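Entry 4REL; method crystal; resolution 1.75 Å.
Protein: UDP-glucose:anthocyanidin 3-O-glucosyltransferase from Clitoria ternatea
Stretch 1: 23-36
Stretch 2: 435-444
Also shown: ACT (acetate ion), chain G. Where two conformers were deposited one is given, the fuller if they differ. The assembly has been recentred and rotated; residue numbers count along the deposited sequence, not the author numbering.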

ATOM      1  N   ASN A  23       9.976   6.196   4.480  1.00 10.21           N
ATOM      2  CA  ASN A  23      11.023   5.348   3.921  1.00 10.56           C
ATOM      3  C   ASN A  23      11.754   6.077   2.799  1.00  9.60           C
ATOM      4  O   ASN A  23      12.985   6.127   2.766  1.00  8.90           O
ATOM      5  CB  ASN A  23      10.396   4.062   3.394  1.00 11.31           C
ATOM      6  CG  ASN A  23      11.419   3.000   3.066  1.00 16.45           C
ATOM      7  OD1 ASN A  23      12.418   2.825   3.777  1.00 18.05           O
ATOM      8  ND2 ASN A  23      11.166   2.260   1.987  1.00 18.82           N
ATOM      9  N   LEU A  24      10.994   6.656   1.878  1.00  8.19           N
ATOM     10  CA  LEU A  24      11.602   7.390   0.767  1.00  9.81           C
ATOM     11  C   LEU A  24      12.382   8.612   1.250  1.00 11.09           C
ATOM     12  O   LEU A  24      13.516   8.857   0.819  1.00  9.60           O
ATOM     13  CB  LEU A  24      10.533   7.812  -0.242  1.00 10.06           C
ATOM     14  CG  LEU A  24      11.035   8.697  -1.394  1.00  9.14           C
ATOM     15  CD1 LEU A  24      12.005   7.939  -2.289  1.00 11.11           C
ATOM     16  CD2 LEU A  24       9.849   9.213  -2.215  1.00  7.80           C
ATOM     17  N   VAL A  25      11.785   9.382   2.153  1.00  9.45           N
ATOM     18  CA  VAL A  25      12.457  10.575   2.681  1.00  9.32           C
ATOM     19  C   VAL A  25      13.746  10.216   3.427  1.00 10.04           C
ATOM     20  O   VAL A  25      14.758  10.921   3.315  1.00 10.16           O
ATOM     21  CB  VAL A  25      11.499  11.393   3.588  1.00 11.29           C
ATOM     22  CG1 VAL A  25      12.255  12.499   4.326  1.00 12.63           C
ATOM     23  CG2 VAL A  25      10.370  11.992   2.748  1.00 11.65           C
ATOM     24  N   LEU A  26      13.724   9.114   4.176  1.00  8.29           N
ATOM     25  CA  LEU A  26      14.942   8.650   4.847  1.00  9.25           C
ATOM     26  C   LEU A  26      16.055   8.377   3.832  1.00 12.97           C
ATOM     27  O   LEU A  26      17.211   8.734   4.066  1.00 11.78           O
ATOM     28  CB  LEU A  26      14.671   7.398   5.692  1.00 10.93           C
ATOM     29  CG  LEU A  26      13.908   7.627   6.998  1.00 12.18           C
ATOM     30  CD1 LEU A  26      13.442   6.320   7.608  1.00 12.95           C
ATOM     31  CD2 LEU A  26      14.767   8.386   8.007  1.00 12.94           C
ATOM     32  N   LYS A  27      15.708   7.750   2.713  1.00 12.64           N
ATOM     33  CA  LYS A  27      16.706   7.444   1.678  1.00 11.66           C
ATOM     34  C   LYS A  27      17.254   8.726   1.067  1.00 11.55           C
ATOM     35  O   LYS A  27      18.459   8.857   0.855  1.00 10.56           O
ATOM     36  CB  LYS A  27      16.103   6.576   0.569  1.00 10.57           C
ATOM     37  CG  LYS A  27      15.743   5.150   1.001  1.00 14.75           C
ATOM     38  CD  LYS A  27      14.945   4.430  -0.092  1.00 15.89           C
ATOM     39  CE  LYS A  27      14.348   3.131   0.436  1.00 21.53           C
ATOM     40  NZ  LYS A  27      13.562   2.437  -0.628  1.00 17.40           N
ATOM     41  N   LEU A  28      16.356   9.657   0.762  1.00  8.26           N
ATOM     42  CA  LEU A  28      16.759  10.938   0.173  1.00  6.84           C
ATOM     43  C   LEU A  28      17.602  11.755   1.153  1.00 10.49           C
ATOM     44  O   LEU A  28      18.574  12.401   0.757  1.00 11.10           O
ATOM     45  CB  LEU A  28      15.528  11.751  -0.243  1.00  7.19           C
ATOM     46  CG  LEU A  28      14.703  11.138  -1.379  1.00  9.60           C
ATOM     47  CD1 LEU A  28      13.396  11.914  -1.567  1.00 10.75           C
ATOM     48  CD2 LEU A  28      15.501  11.107  -2.679  1.00 13.24           C
ATOM     49  N   ALA A  29      17.215  11.749   2.426  1.00 10.37           N
ATOM     50  CA  ALA A  29      17.945  12.514   3.434  1.00 12.23           C
ATOM     51  C   ALA A  29      19.346  11.948   3.661  1.00 13.75           C
ATOM     52  O   ALA A  29      20.292  12.689   3.939  1.00 13.30           O
ATOM     53  CB  ALA A  29      17.170  12.553   4.735  1.00 13.49           C
ATOM     54  N   HIS A  30      19.487  10.631   3.555  1.00 11.45           N
ATOM     55  CA  HIS A  30      20.785   9.999   3.773  0.50 12.53           C
ATOM     56  C   HIS A  30      21.769  10.332   2.651  1.00 13.37           C
ATOM     57  O   HIS A  30      22.967  10.547   2.892  1.00 13.52           O
ATOM     58  CB  HIS A  30      20.617   8.482   3.899  0.50 16.64           C
ATOM     59  CG  HIS A  30      21.854   7.773   4.354  0.50 18.16           C
ATOM     60  ND1 HIS A  30      22.673   7.079   3.490  0.50 20.09           N
ATOM     61  CD2 HIS A  30      22.406   7.645   5.583  0.50 20.77           C
ATOM     62  CE1 HIS A  30      23.679   6.557   4.167  0.50 20.26           C
ATOM     63  NE2 HIS A  30      23.541   6.885   5.439  0.50 19.01           N
ATOM     64  N   ILE A  31      21.267  10.381   1.425  1.00 10.21           N
ATOM     65  CA  ILE A  31      22.136  10.633   0.276  1.00 15.21           C
ATOM     66  C   ILE A  31      22.416  12.122   0.084  1.00 15.53           C
ATOM     67  O   ILE A  31      23.417  12.504  -0.532  1.00 13.02           O
ATOM     68  CB  ILE A  31      21.577   9.988  -1.027  1.00 12.57           C
ATOM     69  CG1 ILE A  31      22.695   9.835  -2.068  1.00 19.48           C
ATOM     70  CG2 ILE A  31      20.407  10.787  -1.581  1.00 13.71           C
ATOM     71  CD1 ILE A  31      22.389   8.800  -3.148  1.00 28.50           C
ATOM     72  N   ALA A  32      21.545  12.957   0.641  1.00 10.34           N
ATOM     73  CA  ALA A  32      21.703  14.405   0.566  1.00 12.62           C
ATOM     74  C   ALA A  32      21.662  15.043   1.949  1.00 10.90           C
ATOM     75  O   ALA A  32      20.731  15.778   2.276  1.00 11.21           O
ATOM     76  CB  ALA A  32      20.615  15.014  -0.328  1.00 15.15           C
ATOM     77  N   PRO A  33      22.683  14.783   2.775  1.00 10.21           N
ATOM     78  CA  PRO A  33      22.664  15.309   4.143  1.00 11.50           C
ATOM     79  C   PRO A  33      22.770  16.836   4.239  1.00 10.82           C
ATOM     80  O   PRO A  33      22.509  17.376   5.308  1.00 12.55           O
ATOM     81  CB  PRO A  33      23.886  14.647   4.788  1.00 14.64           C
ATOM     82  CG  PRO A  33      24.793  14.348   3.644  1.00 12.64           C
ATOM     83  CD  PRO A  33      23.889  13.980   2.506  1.00  8.91           C
ATOM     84  N   ASN A  34      23.143  17.509   3.158  1.00 11.18           N
ATOM     85  CA  ASN A  34      23.187  18.969   3.145  1.00 14.08           C
ATOM     86  C   ASN A  34      21.846  19.626   2.805  1.00 14.70           C
ATOM     87  O   ASN A  34      21.726  20.852   2.783  1.00 18.28           O
ATOM     88  CB  ASN A  34      24.292  19.466   2.201  1.00 15.30           C
ATOM     89  CG  ASN A  34      23.970  19.262   0.709  1.00 29.00           C
ATOM     90  OD1 ASN A  34      24.605  19.883  -0.147  1.00 37.62           O
ATOM     91  ND2 ASN A  34      23.006  18.386   0.392  1.00 25.17           N
ATOM     92  N   THR A  35      20.843  18.798   2.544  1.00  9.81           N
ATOM     93  CA  THR A  35      19.524  19.273   2.132  1.00  7.67           C
ATOM     94  C   THR A  35      18.546  19.089   3.287  1.00 10.19           C
ATOM     95  O   THR A  35      18.622  18.092   4.004  1.00  9.54           O
ATOM     96  CB  THR A  35      19.036  18.475   0.913  1.00 11.08           C
ATOM     97  OG1 THR A  35      19.889  18.761  -0.205  1.00 13.17           O
ATOM     98  CG2 THR A  35      17.604  18.832   0.550  1.00 11.58           C
ATOM     99  N   SER A  36      17.657  20.064   3.475  1.00  9.41           N
ATOM    100  CA  SER A  36      16.653  20.017   4.538  1.00  9.54           C
ATOM    101  C   SER A  36      15.418  19.294   4.051  1.00 10.07           C
ATOM    102  O   SER A  36      14.945  19.561   2.946  1.00 11.29           O
ATOM    103  CB  SER A  36      16.240  21.429   4.947  1.00 10.21           C
ATOM    104  OG  SER A  36      17.364  22.150   5.440  1.00 12.44           O
ATOM    105  N   ASP A 435      16.460   5.482 -11.409  1.00  9.81           N
ATOM    106  CA  ASP A 435      15.333   6.358 -11.128  1.00  8.68           C
ATOM    107  C   ASP A 435      15.515   7.108  -9.817  1.00 12.59           C
ATOM    108  O   ASP A 435      15.119   8.267  -9.710  1.00 11.58           O
ATOM    109  CB  ASP A 435      14.024   5.559 -11.111  1.00 10.77           C
ATOM    110  CG  ASP A 435      13.549   5.202 -12.501  1.00 15.59           C
ATOM    111  OD1 ASP A 435      14.267   5.522 -13.485  1.00 15.12           O
ATOM    112  OD2 ASP A 435      12.465   4.589 -12.604  1.00 15.02           O
ATOM    113  N   PHE A 436      16.117   6.451  -8.829  1.00  9.15           N
ATOM    114  CA  PHE A 436      16.392   7.106  -7.558  1.00 14.57           C
ATOM    115  C   PHE A 436      17.380   8.242  -7.775  1.00 11.82           C
ATOM    116  O   PHE A 436      17.215   9.337  -7.233  1.00 11.14           O
ATOM    117  CB  PHE A 436      16.941   6.124  -6.525  1.00 12.27           C
ATOM    118  CG  PHE A 436      17.235   6.759  -5.188  1.00 12.33           C
ATOM    119  CD1 PHE A 436      16.211   7.037  -4.298  1.00 11.61           C
ATOM    120  CD2 PHE A 436      18.533   7.070  -4.827  1.00 10.78           C
ATOM    121  CE1 PHE A 436      16.479   7.622  -3.060  1.00 12.13           C
ATOM    122  CE2 PHE A 436      18.807   7.656  -3.589  1.00 14.69           C
ATOM    123  CZ  PHE A 436      17.776   7.929  -2.711  1.00 14.12           C
ATOM    124  N   ASN A 437      18.416   7.997  -8.570  1.00 12.80           N
ATOM    125  CA  ASN A 437      19.388   9.042  -8.866  0.50 11.36           C
ATOM    126  C   ASN A 437      18.727  10.209  -9.591  1.00 13.06           C
ATOM    127  O   ASN A 437      19.032  11.364  -9.332  1.00 13.14           O
ATOM    128  CB  ASN A 437      20.567   8.486  -9.677  0.50 11.84           C
ATOM    129  CG  ASN A 437      21.457   7.568  -8.861  0.50 17.09           C
ATOM    130  OD1 ASN A 437      21.627   7.760  -7.658  0.50 17.31           O
ATOM    131  ND2 ASN A 437      22.031   6.561  -9.515  0.50 21.94           N
ATOM    132  N   THR A 438      17.796   9.895 -10.488  1.00 11.15           N
ATOM    133  CA  THR A 438      17.074  10.936 -11.209  1.00 12.46           C
ATOM    134  C   THR A 438      16.295  11.819 -10.243  1.00 12.47           C
ATOM    135  O   THR A 438      16.300  13.053 -10.362  1.00 11.60           O
ATOM    136  CB  THR A 438      16.112  10.318 -12.244  1.00 11.37           C
ATOM    137  OG1 THR A 438      16.887   9.658 -13.248  1.00 12.54           O
ATOM    138  CG2 THR A 438      15.254  11.389 -12.904  1.00 13.37           C
ATOM    139  N   LEU A 439      15.645  11.179  -9.274  1.00  9.92           N
ATOM    140  CA  LEU A 439      14.884  11.882  -8.251  1.00 10.07           C
ATOM    141  C   LEU A 439      15.789  12.769  -7.406  1.00 10.85           C
ATOM    142  O   LEU A 439      15.470  13.929  -7.150  1.00  9.61           O
ATOM    143  CB  LEU A 439      14.121  10.882  -7.372  1.00 12.17           C
ATOM    144  CG  LEU A 439      13.357  11.428  -6.164  1.00 14.32           C
ATOM    145  CD1 LEU A 439      12.344  12.481  -6.592  1.00 13.77           C
ATOM    146  CD2 LEU A 439      12.660  10.282  -5.408  1.00  9.30           C
ATOM    147  N   VAL A 440      16.929  12.230  -6.992  1.00 13.22           N
ATOM    148  CA  VAL A 440      17.892  13.007  -6.227  1.00 11.92           C
ATOM    149  C   VAL A 440      18.319  14.269  -6.982  1.00 12.99           C
ATOM    150  O   VAL A 440      18.414  15.351  -6.398  1.00 12.37           O
ATOM    151  CB  VAL A 440      19.105  12.142  -5.840  1.00 11.07           C
ATOM    152  CG1 VAL A 440      20.233  13.005  -5.306  1.00 10.42           C
ATOM    153  CG2 VAL A 440      18.682  11.078  -4.809  1.00 14.77           C
ATOM    154  N   GLU A 441      18.541  14.144  -8.287  1.00 10.44           N
ATOM    155  CA  GLU A 441      18.966  15.306  -9.060  0.50 14.56           C
ATOM    156  C   GLU A 441      17.828  16.310  -9.260  1.00 13.74           C
ATOM    157  O   GLU A 441      18.079  17.502  -9.345  1.00 14.73           O
ATOM    158  CB  GLU A 441      19.600  14.929 -10.409  0.50 16.48           C
ATOM    159  CG  GLU A 441      20.504  13.690 -10.425  0.50 17.01           C
ATOM    160  CD  GLU A 441      21.465  13.562  -9.248  0.50 26.62           C
ATOM    161  OE1 GLU A 441      22.021  14.583  -8.787  0.50 30.20           O
ATOM    162  OE2 GLU A 441      21.682  12.412  -8.798  0.50 22.34           O
ATOM    163  N   VAL A 442      16.581  15.848  -9.303  1.00 15.35           N
ATOM    164  CA  VAL A 442      15.469  16.805  -9.362  1.00 14.68           C
ATOM    165  C   VAL A 442      15.510  17.706  -8.123  1.00 18.18           C
ATOM    166  O   VAL A 442      15.373  18.932  -8.208  1.00 14.90           O
ATOM    167  CB  VAL A 442      14.101  16.114  -9.457  1.00 16.75           C
ATOM    168  CG1 VAL A 442      12.979  17.116  -9.220  1.00 14.95           C
ATOM    169  CG2 VAL A 442      13.941  15.459 -10.816  1.00 15.80           C
ATOM    170  N   ILE A 443      15.730  17.084  -6.973  1.00 15.85           N
ATOM    171  CA  ILE A 443      15.796  17.804  -5.711  1.00 13.57           C
ATOM    172  C   ILE A 443      17.014  18.730  -5.652  1.00 17.12           C
ATOM    173  O   ILE A 443      16.907  19.874  -5.210  1.00 18.78           O
ATOM    174  CB  ILE A 443      15.799  16.823  -4.541  1.00 12.38           C
ATOM    175  CG1 ILE A 443      14.436  16.141  -4.447  1.00 13.66           C
ATOM    176  CG2 ILE A 443      16.130  17.542  -3.229  1.00 16.16           C
ATOM    177  CD1 ILE A 443      14.450  14.842  -3.659  1.00 15.74           C
ATOM    178  N   SER A 444      18.167  18.252  -6.113  1.00 13.67           N
ATOM    179  CA  SER A 444      19.368  19.092  -6.083  1.00 16.47           C
ATOM    180  C   SER A 444      19.334  20.221  -7.125  1.00 21.03           C
ATOM    181  O   SER A 444      20.003  21.242  -6.958  1.00 26.24           O
ATOM    182  CB  SER A 444      20.656  18.262  -6.188  1.00 22.09           C
ATOM    183  OG  SER A 444      20.787  17.641  -7.450  1.00 22.30           O
TER
HETATM  184  C   ACT G1006      19.904  20.278   7.491  1.00 33.80           C
HETATM  185  O   ACT G1006      18.780  20.766   7.239  1.00 25.92           O
HETATM  186  OXT ACT G1006      20.272  20.068   8.672  1.00 41.42           O
HETATM  187  CH3 ACT G1006      20.875  20.072   6.359  1.00 19.79           C

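Helices distant in sequence are often joined by nothing more than the fit of their apolar side chains, and this glucosyltransferase gives a compact example. Helix 23-31 and helix 435-444 cross at 69°, their axes 10.9 Å apart at closest approach, and together the two stretches bury 417 Å². No hydrogen bond links them; the backbone amides and carbonyls pair within their own helix.

The central element is a knob in a hole. The CA-to-CB bond of Leu-28 points sideways to the second helix, but its m,t rotamer carries the branched end into a pocket formed by Phe-436, Leu-439, Val-440 and Ile-443. Leu-28 CD2 lies 3.6 Å from Phe-436 CE1, 3.8 Å from Val-440 CG2 and 4.0 Å from Leu-439 CD2, while its CD1 reaches Ile-443 CD1 at 3.7 Å. A forked leucine suits this place because both methyls lie against Leu-439 and Ile-443, and CD2 also reaches Phe-436 and Val-440. One turn earlier, Leu-24 extends the packing, with CD1 4.0 Å from Leu-439 CD2. Leu-24, Leu-28, Leu-439 and Ile-443 are buried, and their apolar side chains leave no polar group unpaired there.

The aromatic contacts broaden the seam. Phe-436 leaves its backbone sideways, and with chi1 t its ring comes nearer to the first helix, where the ring edge meets Ile-31 CD1, 3.8 Å from CE2, and the backbone Lys-27 O, 3.7 Å from CZ. Lys-27 also lends the aliphatic base of its side chain, CB lying 3.8 Å from Phe-436 CE1, while its NZ is hydrogen-bonded elsewhere in the structure. Exposed Ile-31 also packs its CG2 3.7 Å from Val-440 CG2.

Beyond the helix, a type I turn from Ala-32 to Thr-35 redirects the chain. Thr-35, also buried, then offers its methyl CG2 to Ile-443 CG2 at 4.3 Å.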